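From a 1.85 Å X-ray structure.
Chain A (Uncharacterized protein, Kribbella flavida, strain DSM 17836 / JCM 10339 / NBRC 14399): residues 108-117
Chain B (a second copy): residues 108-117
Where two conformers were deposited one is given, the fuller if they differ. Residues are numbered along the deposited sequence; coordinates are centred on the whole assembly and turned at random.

Chain A (108-117) IIFDRTPFEQ
Chain B (108-117) IIFDRTPFEQ

Two aspartates of like charge meet at the two-fold axis: Asp A111 OD1 lies 3.6 Å from Asp B111 OD1. Each carboxylate is compensated by donors from both chains. Asp A111 OD1 accepts from Thr A113 N (3.0 Å), capping its own helix, and from Arg B112 N (3.0 Å, 157°). Asp A111 OD2 forms a salt bridge with the opposing guanidinium, accepting from Arg B112 NE (2.8 Å) and Arg B112 NH2 (2.9 Å). The exact two-fold repeats the set: Asp B111 caps Thr B113 N and accepts from Arg A112 N, NE and NH2.

Each chain leaves a strand at residues 108-109 (phi/psi near -120/130). Phe A110 (-155/163) and Asp A111 (-91/114) remain extended. Arg A112 (-74/-17) turns the chain into a helix that includes 113-117, where Gln A117 N bonds to Thr A113 O at 2.8 Å. Chain B has the same angles, here and below. In register, Asp A111 CA is 3.9 Å from Asp B111 CA, and Thr A113 CA is 5.4 Å from Thr B113 CA. The helix axes approach to 11.1 Å, with 57° between their N-to-C directions.

Asp A111 is t, with chi2 15°. Arg A112 is m, t, m with chi4 162°. Thr B113 CB covers one face of the Arg A112 guanidinium. Water 1 accepts from Arg A112 NH2 (2.8 Å) and donates to Gln B117 OE1 (3.0 Å). Water 2 is its symmetry mate.

Thr A113 is m, its CA-to-CB bond toward chain B. Thr A113 OG1 and Thr B113 OG1 share a weak hydrogen bond of 3.3 Å. Glu A116 (t, t, chi3 -16°) places OE1 3.4 Å from the Thr B113 CG2 methyl, a van der Waals contact.

Ile A109 (m, t) packs apolar methyls: Ile A109 CG2 is 4.1 Å from Ile B109 CG2. The CA-to-CB bond of Phe A110 (p, chi2 -93°) points away. The contact buries 690 Å² in total.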

# COMPACT_ATOMS: atom_id res chain seq x y z
N ILE A 108 -1.93 -6.37 -3.80
CA ILE A 108 -0.99 -6.10 -2.71
C ILE A 108 0.12 -5.17 -3.18
O ILE A 108 0.60 -5.27 -4.31
CB ILE A 108 -0.42 -7.39 -2.10
CG1 ILE A 108 0.70 -7.06 -1.08
CG2 ILE A 108 0.18 -8.35 -3.16
CD1 ILE A 108 1.03 -8.29 -0.20
N ILE A 109 0.47 -4.17 -2.34
CA ILE A 109 1.49 -3.17 -2.70
C ILE A 109 2.57 -3.24 -1.63
O ILE A 109 2.27 -3.13 -0.44
CB ILE A 109 0.91 -1.75 -2.75
CG1 ILE A 109 -0.27 -1.71 -3.72
CG2 ILE A 109 2.05 -0.80 -3.19
CD1 ILE A 109 -0.96 -0.28 -3.79
N PHE A 110 3.83 -3.38 -2.05
CA PHE A 110 4.95 -3.15 -1.16
C PHE A 110 6.15 -2.77 -2.03
O PHE A 110 6.15 -2.96 -3.26
CB PHE A 110 5.29 -4.37 -0.31
CG PHE A 110 5.56 -5.61 -1.11
CD1 PHE A 110 4.51 -6.50 -1.37
CD2 PHE A 110 6.82 -5.88 -1.59
CE1 PHE A 110 4.77 -7.70 -2.13
CE2 PHE A 110 7.11 -7.05 -2.35
CZ PHE A 110 6.08 -7.94 -2.63
N ASP A 111 7.16 -2.20 -1.39
CA ASP A 111 8.31 -1.65 -2.11
C ASP A 111 9.34 -2.77 -2.20
O ASP A 111 9.85 -3.25 -1.17
CB ASP A 111 8.87 -0.46 -1.35
CG ASP A 111 10.07 0.17 -2.05
OD1 ASP A 111 10.30 -0.12 -3.27
OD2 ASP A 111 10.79 0.99 -1.39
N ARG A 112 9.60 -3.25 -3.42
CA ARG A 112 10.64 -4.27 -3.63
C ARG A 112 12.08 -3.74 -3.53
O ARG A 112 13.02 -4.55 -3.36
CB ARG A 112 10.44 -4.96 -5.01
CG ARG A 112 9.09 -5.77 -5.10
CD ARG A 112 8.93 -6.45 -6.51
NE ARG A 112 8.65 -5.40 -7.50
CZ ARG A 112 8.79 -5.54 -8.81
NH1 ARG A 112 9.25 -6.69 -9.31
NH2 ARG A 112 8.49 -4.52 -9.59
N THR A 113 12.27 -2.42 -3.60
CA THR A 113 13.63 -1.90 -3.71
C THR A 113 14.53 -2.37 -2.57
O THR A 113 15.65 -2.84 -2.86
CB THR A 113 13.58 -0.36 -3.83
OG1 THR A 113 12.90 -0.05 -5.04
CG2 THR A 113 14.99 0.26 -3.90
N PRO A 114 14.13 -2.30 -1.30
CA PRO A 114 15.05 -2.66 -0.23
C PRO A 114 15.53 -4.09 -0.35
O PRO A 114 16.69 -4.38 -0.01
CB PRO A 114 14.18 -2.47 1.05
CG PRO A 114 13.21 -1.42 0.67
CD PRO A 114 12.85 -1.78 -0.77
N PHE A 115 14.67 -4.99 -0.82
CA PHE A 115 15.07 -6.39 -0.97
C PHE A 115 16.11 -6.52 -2.08
O PHE A 115 17.19 -7.09 -1.87
CB PHE A 115 13.84 -7.25 -1.24
CG PHE A 115 12.86 -7.28 -0.10
CD1 PHE A 115 13.00 -8.22 0.95
CD2 PHE A 115 11.82 -6.34 -0.02
CE1 PHE A 115 12.11 -8.27 2.02
CE2 PHE A 115 10.91 -6.39 1.02
CZ PHE A 115 11.06 -7.34 2.08
N GLU A 116 15.82 -5.93 -3.23
CA GLU A 116 16.77 -5.96 -4.34
C GLU A 116 18.12 -5.35 -3.94
O GLU A 116 19.18 -5.88 -4.28
CB GLU A 116 16.12 -5.23 -5.51
CG GLU A 116 16.96 -5.15 -6.79
CD GLU A 116 16.17 -4.43 -7.90
OE1 GLU A 116 14.91 -4.31 -7.72
OE2 GLU A 116 16.79 -3.96 -8.91
N GLN A 117 18.10 -4.24 -3.18
CA GLN A 117 19.35 -3.63 -2.72
C GLN A 117 20.11 -4.55 -1.78
O GLN A 117 21.33 -4.74 -1.91
CB GLN A 117 19.07 -2.30 -2.00
CG GLN A 117 18.79 -1.21 -2.99
CD GLN A 117 18.23 0.04 -2.37
OE1 GLN A 117 17.80 0.07 -1.20
NE2 GLN A 117 18.17 1.10 -3.18
N ILE B 108 2.87 6.27 3.34
CA ILE B 108 2.54 5.93 1.95
C ILE B 108 3.42 4.79 1.46
O ILE B 108 4.61 4.72 1.79
CB ILE B 108 2.63 7.16 1.02
CG1 ILE B 108 2.45 6.73 -0.45
CG2 ILE B 108 3.98 7.91 1.14
CD1 ILE B 108 2.18 7.96 -1.35
N ILE B 109 2.81 3.83 0.75
CA ILE B 109 3.54 2.64 0.25
C ILE B 109 3.37 2.61 -1.26
O ILE B 109 2.25 2.65 -1.75
CB ILE B 109 2.98 1.34 0.86
CG1 ILE B 109 3.02 1.42 2.39
CG2 ILE B 109 3.86 0.18 0.33
CD1 ILE B 109 2.42 0.12 3.08
N PHE B 110 4.48 2.50 -1.98
CA PHE B 110 4.43 2.16 -3.39
C PHE B 110 5.76 1.51 -3.76
O PHE B 110 6.76 1.60 -3.01
CB PHE B 110 4.18 3.37 -4.29
CG PHE B 110 5.17 4.48 -4.10
CD1 PHE B 110 4.89 5.51 -3.19
CD2 PHE B 110 6.36 4.49 -4.81
CE1 PHE B 110 5.84 6.58 -3.02
CE2 PHE B 110 7.32 5.53 -4.65
CZ PHE B 110 7.07 6.56 -3.74
N ASP B 111 5.78 0.84 -4.89
CA ASP B 111 6.94 0.04 -5.29
C ASP B 111 7.83 0.97 -6.13
O ASP B 111 7.41 1.43 -7.21
CB ASP B 111 6.49 -1.16 -6.11
CG ASP B 111 7.65 -2.04 -6.56
OD1 ASP B 111 8.79 -1.89 -6.00
OD2 ASP B 111 7.44 -2.91 -7.45
N ARG B 112 9.02 1.29 -5.61
CA ARG B 112 9.98 2.10 -6.37
C ARG B 112 10.68 1.34 -7.52
O ARG B 112 11.25 1.99 -8.42
CB ARG B 112 11.05 2.69 -5.42
CG ARG B 112 10.44 3.72 -4.37
CD ARG B 112 11.56 4.29 -3.43
NE ARG B 112 11.98 3.23 -2.51
CZ ARG B 112 13.10 3.23 -1.82
NH1 ARG B 112 13.96 4.24 -1.96
NH2 ARG B 112 13.37 2.22 -1.01
N THR B 113 10.63 0.01 -7.52
CA THR B 113 11.44 -0.75 -8.47
C THR B 113 11.19 -0.34 -9.91
O THR B 113 12.17 -0.09 -10.64
CB THR B 113 11.25 -2.25 -8.23
OG1 THR B 113 11.73 -2.55 -6.91
CG2 THR B 113 12.05 -3.11 -9.23
N PRO B 114 9.94 -0.24 -10.37
CA PRO B 114 9.72 0.06 -11.79
C PRO B 114 10.35 1.36 -12.21
O PRO B 114 10.84 1.48 -13.35
CB PRO B 114 8.17 0.11 -11.90
CG PRO B 114 7.70 -0.78 -10.82
CD PRO B 114 8.67 -0.48 -9.67
N PHE B 115 10.34 2.36 -11.32
CA PHE B 115 10.94 3.65 -11.65
C PHE B 115 12.45 3.51 -11.79
O PHE B 115 13.05 3.91 -12.80
CB PHE B 115 10.56 4.68 -10.60
CG PHE B 115 9.08 4.97 -10.54
CD1 PHE B 115 8.51 5.96 -11.39
CD2 PHE B 115 8.23 4.23 -9.72
CE1 PHE B 115 7.15 6.25 -11.36
CE2 PHE B 115 6.88 4.52 -9.65
CZ PHE B 115 6.30 5.51 -10.50
N GLU B 116 13.08 2.88 -10.80
CA GLU B 116 14.52 2.66 -10.85
C GLU B 116 14.92 1.87 -12.10
O GLU B 116 15.92 2.18 -12.75
CB GLU B 116 14.92 1.96 -9.55
CG GLU B 116 16.41 1.64 -9.40
CD GLU B 116 16.67 0.97 -8.04
OE1 GLU B 116 15.75 1.08 -7.16
OE2 GLU B 116 17.75 0.33 -7.85
N GLN B 117 14.13 0.85 -12.47
CA GLN B 117 14.42 0.07 -13.67
C GLN B 117 14.31 0.92 -14.93
O GLN B 117 15.18 0.89 -15.81
CB GLN B 117 13.47 -1.12 -13.79
CG GLN B 117 13.89 -2.23 -12.87
CD GLN B 117 12.86 -3.31 -12.71
OE1 GLN B 117 11.68 -3.17 -13.11
NE2 GLN B 117 13.27 -4.41 -12.07
O HOH W 1 9.09 -4.37 -12.35
O HOH W 2 15.85 1.74 0.25